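Local coordinates for dinitrogenase iron-molybdenum cofactor biosynthesis domain-containing protein (Pyrococcus horikoshii, PDB 2YX6) that is of unestablished function but binds nucleotide and belongs to the dinitrogenase iron-molybdenum cofactor biosynthesis family, at residues R75-F80 with I85-G90; R25-V30 with G53-F58. All coordinates share one frame; numbering follows the deposited sequence.

Contact 1: residues R75-F80 with I85-G90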
ATOM      1  N   ARG A  75      -2.353 -14.810  -3.105  1.00 24.90           N
ATOM      2  CA  ARG A  75      -2.538 -15.243  -1.733  1.00 24.13           C
ATOM      3  C   ARG A  75      -1.677 -14.452  -0.747  1.00 22.72           C
ATOM      4  O   ARG A  75      -2.183 -14.093   0.324  1.00 23.01           O
ATOM      5  CB  ARG A  75      -2.208 -16.733  -1.623  1.00 25.21           C
ATOM      6  CG  ARG A  75      -2.544 -17.332  -0.286  1.00 28.03           C
ATOM      7  CD  ARG A  75      -4.053 -17.314  -0.025  1.00 34.13           C
ATOM      8  NE  ARG A  75      -4.376 -17.445   1.415  1.00 32.95           N
ATOM      9  CZ  ARG A  75      -4.465 -16.427   2.289  1.00 35.54           C
ATOM     10  NH1 ARG A  75      -4.776 -16.667   3.567  1.00 33.98           N
ATOM     11  NH2 ARG A  75      -4.232 -15.177   1.914  1.00 30.52           N
ATOM     12  N   ALA A  76      -0.403 -14.214  -1.095  1.00 21.05           N
ATOM     13  CA  ALA A  76       0.552 -13.431  -0.253  1.00 21.27           C
ATOM     14  C   ALA A  76       0.087 -11.982  -0.077  1.00 20.97           C
ATOM     15  O   ALA A  76       0.101 -11.454   1.043  1.00 21.82           O
ATOM     16  CB  ALA A  76       2.003 -13.478  -0.825  1.00 18.46           C
ATOM     17  N   ILE A  77      -0.352 -11.363  -1.183  1.00 20.93           N
ATOM     18  CA  ILE A  77      -0.921 -10.008  -1.206  1.00 19.11           C
ATOM     19  C   ILE A  77      -2.104 -10.000  -0.276  1.00 19.28           C
ATOM     20  O   ILE A  77      -2.205  -9.151   0.574  1.00 16.93           O
ATOM     21  CB  ILE A  77      -1.457  -9.564  -2.662  1.00 19.26           C
ATOM     22  CG1 ILE A  77      -0.298  -9.216  -3.613  1.00 17.80           C
ATOM     23  CG2 ILE A  77      -2.334  -8.313  -2.560  1.00 18.71           C
ATOM     24  CD1 ILE A  77      -0.657  -9.185  -5.116  1.00 17.82           C
ATOM     25  N   GLU A  78      -3.018 -10.951  -0.445  1.00 18.61           N
ATOM     26  CA  GLU A  78      -4.215 -10.947   0.422  1.00 20.26           C
ATOM     27  C   GLU A  78      -3.857 -11.107   1.927  1.00 19.35           C
ATOM     28  O   GLU A  78      -4.407 -10.421   2.814  1.00 19.03           O
ATOM     29  CB  GLU A  78      -5.167 -12.058  -0.017  1.00 21.37           C
ATOM     30  CG  GLU A  78      -5.865 -11.728  -1.304  1.00 25.68           C
ATOM     31  CD  GLU A  78      -6.561 -12.943  -1.886  1.00 31.38           C
ATOM     32  OE1 GLU A  78      -6.271 -14.066  -1.454  1.00 30.24           O
ATOM     33  OE2 GLU A  78      -7.408 -12.773  -2.767  1.00 31.04           O
ATOM     34  N   TYR A  79      -2.892 -11.972   2.186  1.00 19.85           N
ATOM     35  CA  TYR A  79      -2.418 -12.207   3.534  1.00 20.28           C
ATOM     36  C   TYR A  79      -1.806 -10.889   4.112  1.00 19.41           C
ATOM     37  O   TYR A  79      -2.081 -10.528   5.240  1.00 17.58           O
ATOM     38  CB  TYR A  79      -1.440 -13.392   3.551  1.00 22.13           C
ATOM     39  CG  TYR A  79      -1.287 -14.026   4.904  1.00 25.89           C
ATOM     40  CD1 TYR A  79      -1.665 -15.342   5.115  1.00 30.77           C
ATOM     41  CD2 TYR A  79      -0.783 -13.305   5.986  1.00 29.33           C
ATOM     42  CE1 TYR A  79      -1.542 -15.948   6.386  1.00 31.55           C
ATOM     43  CE2 TYR A  79      -0.625 -13.886   7.250  1.00 30.34           C
ATOM     44  CZ  TYR A  79      -1.022 -15.210   7.445  1.00 29.97           C
ATOM     45  OH  TYR A  79      -0.878 -15.802   8.695  1.00 31.40           O
ATOM     46  N   PHE A  80      -1.076 -10.143   3.277  1.00 19.33           N
ATOM     47  CA  PHE A  80      -0.483  -8.863   3.649  1.00 18.39           C
ATOM     48  C   PHE A  80      -1.585  -7.877   3.998  1.00 19.93           C
ATOM     49  O   PHE A  80      -1.560  -7.199   5.048  1.00 20.57           O
ATOM     50  CB  PHE A  80       0.405  -8.302   2.529  1.00 18.66           C
ATOM     51  CG  PHE A  80       1.873  -8.711   2.603  1.00 18.94           C
ATOM     52  CD1 PHE A  80       2.459  -9.448   1.576  1.00 24.54           C
ATOM     53  CD2 PHE A  80       2.655  -8.372   3.681  1.00 22.23           C
ATOM     54  CE1 PHE A  80       3.779  -9.821   1.634  1.00 23.77           C
ATOM     55  CE2 PHE A  80       3.995  -8.724   3.761  1.00 20.57           C
ATOM     56  CZ  PHE A  80       4.568  -9.455   2.762  1.00 21.97           C
ATOM     57  N   ILE A  85      -1.214  -4.455   5.737  1.00 16.36           N
ATOM     58  CA  ILE A  85      -0.021  -4.108   4.952  1.00 15.74           C
ATOM     59  C   ILE A  85      -0.328  -4.027   3.424  1.00 16.67           C
ATOM     60  O   ILE A  85      -0.991  -4.902   2.884  1.00 15.02           O
ATOM     61  CB  ILE A  85       1.142  -5.070   5.243  1.00 16.37           C
ATOM     62  CG1 ILE A  85       1.527  -5.081   6.742  1.00 14.91           C
ATOM     63  CG2 ILE A  85       2.349  -4.753   4.406  1.00 16.87           C
ATOM     64  CD1 ILE A  85       2.606  -6.065   6.979  1.00 19.00           C
ATOM     65  N   SER A  86       0.132  -2.954   2.790  1.00 16.59           N
ATOM     66  CA  SER A  86      -0.170  -2.650   1.394  1.00 17.82           C
ATOM     67  C   SER A  86       0.957  -3.159   0.588  1.00 16.09           C
ATOM     68  O   SER A  86       2.083  -3.072   1.017  1.00 17.79           O
ATOM     69  CB  SER A  86      -0.227  -1.118   1.186  1.00 16.91           C
ATOM     70  OG  SER A  86      -1.289  -0.672   1.991  1.00 24.38           O
ATOM     71  N   VAL A  87       0.685  -3.631  -0.606  1.00 16.41           N
ATOM     72  CA  VAL A  87       1.740  -4.210  -1.424  1.00 16.55           C
ATOM     73  C   VAL A  87       1.720  -3.449  -2.760  1.00 17.01           C
ATOM     74  O   VAL A  87       0.631  -3.223  -3.313  1.00 18.19           O
ATOM     75  CB  VAL A  87       1.477  -5.771  -1.664  1.00 18.49           C
ATOM     76  CG1 VAL A  87       2.541  -6.449  -2.673  1.00 17.86           C
ATOM     77  CG2 VAL A  87       1.402  -6.559  -0.366  1.00 15.85           C
ATOM     78  N   VAL A  88       2.890  -3.099  -3.294  1.00 14.96           N
ATOM     79  CA  VAL A  88       3.011  -2.564  -4.654  1.00 16.50           C
ATOM     80  C   VAL A  88       3.753  -3.603  -5.514  1.00 17.07           C
ATOM     81  O   VAL A  88       4.833  -4.083  -5.106  1.00 17.73           O
ATOM     82  CB  VAL A  88       3.812  -1.205  -4.694  1.00 14.92           C
ATOM     83  CG1 VAL A  88       3.868  -0.657  -6.163  1.00 18.37           C
ATOM     84  CG2 VAL A  88       3.171  -0.191  -3.770  1.00 15.82           C
ATOM     85  N   THR A  89       3.134  -3.988  -6.645  1.00 17.68           N
ATOM     86  CA  THR A  89       3.689  -4.997  -7.564  1.00 18.22           C
ATOM     87  C   THR A  89       4.204  -4.328  -8.807  1.00 20.48           C
ATOM     88  O   THR A  89       3.877  -3.183  -9.056  1.00 18.99           O
ATOM     89  CB  THR A  89       2.618  -6.037  -7.985  1.00 19.60           C
ATOM     90  OG1 THR A  89       1.566  -5.383  -8.719  1.00 13.07           O
ATOM     91  CG2 THR A  89       2.041  -6.723  -6.750  1.00 16.46           C
ATOM     92  N   GLY A  90       5.054  -5.034  -9.564  1.00 20.76           N
ATOM     93  CA  GLY A  90       5.675  -4.467 -10.788  1.00 20.64           C
ATOM     94  C   GLY A  90       6.900  -3.561 -10.624  1.00 19.80           C
ATOM     95  O   GLY A  90       7.379  -2.985 -11.572  1.00 17.80           O
TER
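Phe-80 and Ile-77, on helix 74-82, pack against Ile-85, Val-87 and Thr-89 in a buried apolar contact between that helix and strand 86-88, an outermost strand of the sheet within this chain. Val-87 reaches two residues of the helix with its two methyls. With CG1 anti to the backbone N (chi1 175°), that branch meets Ile-77 CG1 at 4.1 Å, while CG2, beside the N, crosses the Phe-80 side chain at about a right angle. There CG2 lies 3.5 Å from Phe-80 CB and 3.6 Å from Phe-80 CD1, approaching the ring obliquely at its root. Ile-85 also comes to the ring obliquely, its CG2 3.7 Å from Phe-80 CD2. Beyond Val-87, the CD1 tip of Ile-77 extends to Thr-89 CG2 at 4.0 Å, the methyl of the threonine doing the touching.

Ile-85 N donates to Phe-80 O at 2.9 Å with an N-H...O angle of 153°, the donor standing above the carbonyl plane, 40° out of it. This bond spans the short turn from helix to strand and ties the two backbones where they lie nearest. With the Phe-80 ring cut back to an alanine, CB could still meet Val-87 CG2, but Ile-85 CG2 would probably lose its partner and a gap is likely to open where the ring sat. Phe-21, Ile-59 and Val-67 also pack on Phe-80, whereas Ser-86 and Val-88 pack on Val-88 and Ser-86 of the second subunit.

The arrangement is the helix-to-second-strand packing of a beta-alpha-beta unit, in which helix 74-82 connects the parallel neighbours 66-68 and 86-88; Val-87, with Asn-81 and Lys-114, also belongs to the ADP-binding site, which is empty in this chain.

Contact 2: residues R25-V30 with G53-F58; sequences RYFVFV and GDLPNF
Phe-58, on helix 54-61, directs its CE2 corner at two rings of strand 26-33, those of Phe-27 and Phe-29. CE2 of Phe-58 arrives at the edge of the Phe-29 ring, near its plane, and lies 4.1 Å from Phe-29 CZ, the two ring planes being steeply inclined to each other at about 60°. Phe-27 is met obliquely, its CD2 4.3 Å from Phe-58 CE2. The first torsion of Phe-58 sets this up, since CG anti to the backbone N (chi1 175°) carries the ring out from the helix to the strand. One turn earlier, Leu-55 bends its end over to Phe-27, where CD2 of Leu-55 lies 4.0 Å from CE2 of Phe-27, the two side chains crossing at a slant.

Long side chains are needed here because the axes of strand 26-30 and helix 54-58 approach no closer than 12.0 Å, running at 28° to each other. His-62 stacks on Phe-29 and meets Phe-58, while Phe-21 joins Phe-27 and Leu-55. No hydrogen bond links the two segments, so their association rests on apolar packing and on the fit of the side chains.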
ATOM      1  N   ARG A  25      15.763 -14.052  -0.175  1.00 33.65           N
ATOM      2  CA  ARG A  25      16.447 -14.395   1.075  1.00 33.86           C
ATOM      3  C   ARG A  25      16.968 -13.190   1.842  1.00 31.90           C
ATOM      4  O   ARG A  25      17.420 -13.327   2.973  1.00 31.45           O
ATOM      5  CB  ARG A  25      17.539 -15.451   0.851  1.00 34.23           C
ATOM      6  CG  ARG A  25      16.975 -16.939   0.527  1.00 41.19           C
ATOM      7  CD  ARG A  25      16.423 -17.818   1.752  1.00 46.29           C
ATOM      8  NE  ARG A  25      15.047 -17.446   2.141  1.00 52.28           N
ATOM      9  CZ  ARG A  25      13.906 -17.948   1.618  1.00 57.13           C
ATOM     10  NH1 ARG A  25      12.722 -17.486   2.045  1.00 58.86           N
ATOM     11  NH2 ARG A  25      13.916 -18.908   0.675  1.00 56.63           N
ATOM     12  N   TYR A  26      16.862 -12.008   1.233  1.00 31.12           N
ATOM     13  CA  TYR A  26      17.192 -10.757   1.902  1.00 28.78           C
ATOM     14  C   TYR A  26      16.079  -9.749   1.718  1.00 26.00           C
ATOM     15  O   TYR A  26      15.440  -9.704   0.695  1.00 23.25           O
ATOM     16  CB  TYR A  26      18.462 -10.195   1.282  1.00 33.03           C
ATOM     17  CG  TYR A  26      19.704 -11.129   1.412  1.00 35.18           C
ATOM     18  CD1 TYR A  26      20.433 -11.193   2.590  1.00 37.91           C
ATOM     19  CD2 TYR A  26      20.105 -11.922   0.357  1.00 40.62           C
ATOM     20  CE1 TYR A  26      21.550 -12.035   2.731  1.00 39.72           C
ATOM     21  CE2 TYR A  26      21.229 -12.790   0.465  1.00 43.05           C
ATOM     22  CZ  TYR A  26      21.944 -12.834   1.662  1.00 40.51           C
ATOM     23  OH  TYR A  26      23.069 -13.644   1.762  1.00 42.11           O
ATOM     24  N   PHE A  27      15.866  -8.913   2.717  1.00 22.10           N
ATOM     25  CA  PHE A  27      14.867  -7.869   2.659  1.00 20.10           C
ATOM     26  C   PHE A  27      15.546  -6.611   3.106  1.00 18.99           C
ATOM     27  O   PHE A  27      16.384  -6.632   4.009  1.00 18.34           O
ATOM     28  CB  PHE A  27      13.679  -8.159   3.564  1.00 21.22           C
ATOM     29  CG  PHE A  27      12.573  -8.923   2.873  1.00 21.53           C
ATOM     30  CD1 PHE A  27      11.474  -8.244   2.327  1.00 25.14           C
ATOM     31  CD2 PHE A  27      12.677 -10.291   2.670  1.00 23.78           C
ATOM     32  CE1 PHE A  27      10.480  -8.942   1.650  1.00 18.52           C
ATOM     33  CE2 PHE A  27      11.674 -10.999   1.965  1.00 24.14           C
ATOM     34  CZ  PHE A  27      10.600 -10.339   1.496  1.00 20.80           C
ATOM     35  N   VAL A  28      15.134  -5.509   2.514  1.00 18.13           N
ATOM     36  CA  VAL A  28      15.569  -4.167   2.931  1.00 15.01           C
ATOM     37  C   VAL A  28      14.387  -3.371   3.490  1.00 16.33           C
ATOM     38  O   VAL A  28      13.353  -3.280   2.874  1.00 16.24           O
ATOM     39  CB  VAL A  28      16.155  -3.412   1.691  1.00 15.35           C
ATOM     40  CG1 VAL A  28      16.577  -1.987   2.027  1.00 12.87           C
ATOM     41  CG2 VAL A  28      17.274  -4.192   1.065  1.00 13.29           C
ATOM     42  N   PHE A  29      14.557  -2.794   4.671  1.00 16.55           N
ATOM     43  CA  PHE A  29      13.537  -2.031   5.393  1.00 16.77           C
ATOM     44  C   PHE A  29      14.030  -0.601   5.377  1.00 17.10           C
ATOM     45  O   PHE A  29      15.158  -0.310   5.807  1.00 18.40           O
ATOM     46  CB  PHE A  29      13.380  -2.553   6.843  1.00 16.60           C
ATOM     47  CG  PHE A  29      12.839  -3.917   6.910  1.00 15.14           C
ATOM     48  CD1 PHE A  29      11.464  -4.119   6.861  1.00 15.79           C
ATOM     49  CD2 PHE A  29      13.677  -5.014   6.896  1.00 16.97           C
ATOM     50  CE1 PHE A  29      10.923  -5.416   6.889  1.00 17.25           C
ATOM     51  CE2 PHE A  29      13.137  -6.331   6.918  1.00 13.37           C
ATOM     52  CZ  PHE A  29      11.751  -6.503   6.948  1.00 18.35           C
ATOM     53  N   VAL A  30      13.208   0.282   4.856  1.00 18.41           N
ATOM     54  CA  VAL A  30      13.650   1.662   4.699  1.00 20.02           C
ATOM     55  C   VAL A  30      12.703   2.574   5.437  1.00 21.71           C
ATOM     56  O   VAL A  30      11.465   2.590   5.121  1.00 22.46           O
ATOM     57  CB  VAL A  30      13.613   2.118   3.205  1.00 20.30           C
ATOM     58  CG1 VAL A  30      14.103   3.609   3.148  1.00 19.98           C
ATOM     59  CG2 VAL A  30      14.508   1.197   2.328  1.00 18.95           C
ATOM     60  N   GLY A  53       1.689 -18.173   7.058  1.00 39.16           N
ATOM     61  CA  GLY A  53       2.016 -16.810   6.593  1.00 38.54           C
ATOM     62  C   GLY A  53       3.313 -16.295   7.199  1.00 38.31           C
ATOM     63  O   GLY A  53       3.363 -15.207   7.743  1.00 37.80           O
ATOM     64  N   ASP A  54       4.387 -17.079   7.068  1.00 37.65           N
ATOM     65  CA  ASP A  54       5.688 -16.735   7.653  1.00 35.90           C
ATOM     66  C   ASP A  54       6.213 -15.381   7.194  1.00 33.56           C
ATOM     67  O   ASP A  54       6.376 -14.511   8.003  1.00 32.46           O
ATOM     68  CB  ASP A  54       6.715 -17.778   7.325  1.00 35.77           C
ATOM     69  CG  ASP A  54       6.317 -19.146   7.785  1.00 40.09           C
ATOM     70  OD1 ASP A  54       5.894 -19.296   8.972  1.00 38.54           O
ATOM     71  OD2 ASP A  54       6.438 -20.071   6.931  1.00 43.96           O
ATOM     72  N   LEU A  55       6.451 -15.241   5.889  1.00 31.07           N
ATOM     73  CA  LEU A  55       6.942 -14.007   5.303  1.00 29.04           C
ATOM     74  C   LEU A  55       6.163 -12.787   5.635  1.00 26.82           C
ATOM     75  O   LEU A  55       6.762 -11.827   6.075  1.00 28.14           O
ATOM     76  CB  LEU A  55       7.102 -14.142   3.800  1.00 29.90           C
ATOM     77  CG  LEU A  55       8.506 -14.588   3.395  1.00 30.79           C
ATOM     78  CD1 LEU A  55       8.712 -14.606   1.872  1.00 29.99           C
ATOM     79  CD2 LEU A  55       9.542 -13.665   4.083  1.00 27.02           C
ATOM     80  N   PRO A  56       4.830 -12.790   5.443  1.00 26.25           N
ATOM     81  CA  PRO A  56       4.063 -11.608   5.850  1.00 24.93           C
ATOM     82  C   PRO A  56       4.214 -11.218   7.290  1.00 25.11           C
ATOM     83  O   PRO A  56       4.281 -10.020   7.630  1.00 23.06           O
ATOM     84  CB  PRO A  56       2.627 -12.022   5.560  1.00 26.03           C
ATOM     85  CG  PRO A  56       2.792 -12.896   4.308  1.00 24.51           C
ATOM     86  CD  PRO A  56       3.966 -13.756   4.713  1.00 25.43           C
ATOM     87  N   ASN A  57       4.268 -12.235   8.142  1.00 25.45           N
ATOM     88  CA  ASN A  57       4.370 -12.017   9.561  1.00 24.34           C
ATOM     89  C   ASN A  57       5.759 -11.523   9.838  1.00 22.55           C
ATOM     90  O   ASN A  57       5.946 -10.687  10.666  1.00 23.70           O
ATOM     91  CB  ASN A  57       4.091 -13.325  10.323  1.00 23.39           C
ATOM     92  CG  ASN A  57       2.580 -13.548  10.613  1.00 27.54           C
ATOM     93  OD1 ASN A  57       1.780 -12.603  10.710  1.00 29.66           O
ATOM     94  ND2 ASN A  57       2.222 -14.796  10.839  1.00 28.76           N
ATOM     95  N   PHE A  58       6.733 -12.054   9.139  1.00 23.02           N
ATOM     96  CA  PHE A  58       8.104 -11.541   9.217  1.00 22.62           C
ATOM     97  C   PHE A  58       8.129 -10.044   8.951  1.00 21.93           C
ATOM     98  O   PHE A  58       8.640  -9.263   9.755  1.00 21.10           O
ATOM     99  CB  PHE A  58       8.952 -12.293   8.192  1.00 24.15           C
ATOM    100  CG  PHE A  58      10.348 -11.802   8.084  1.00 24.74           C
ATOM    101  CD1 PHE A  58      11.240 -12.040   9.083  1.00 24.77           C
ATOM    102  CD2 PHE A  58      10.748 -11.026   6.991  1.00 26.67           C
ATOM    103  CE1 PHE A  58      12.551 -11.563   9.000  1.00 27.27           C
ATOM    104  CE2 PHE A  58      12.026 -10.548   6.902  1.00 26.48           C
ATOM    105  CZ  PHE A  58      12.946 -10.824   7.925  1.00 25.85           C
TER

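How the contacts relate
Both contacts lay a helix on the same mixed sheet, but at different strands: contact 1 at strand 86-88, outermost within the chain, and contact 2 at the inner strand 26-33. Contact 1 is the more buried, joins elements adjacent in sequence, sets one phenylalanine among aliphatic side chains and adds a backbone hydrogen bond. Contact 2, partly buried, brings together segments far apart in sequence through three phenylalanines and a leucine, with no hydrogen bond between them. The helices touch where Phe-80 CE2 lies 3.6 Å from Pro-56 CA, and Tyr-79 reaches Gly-53 next to helix 54-61, so the two contacts are directly joined. Contact 1 holds the ADP-site residue Val-87 and is met by the second subunit; contact 2 is touched by no other chain of the assembly.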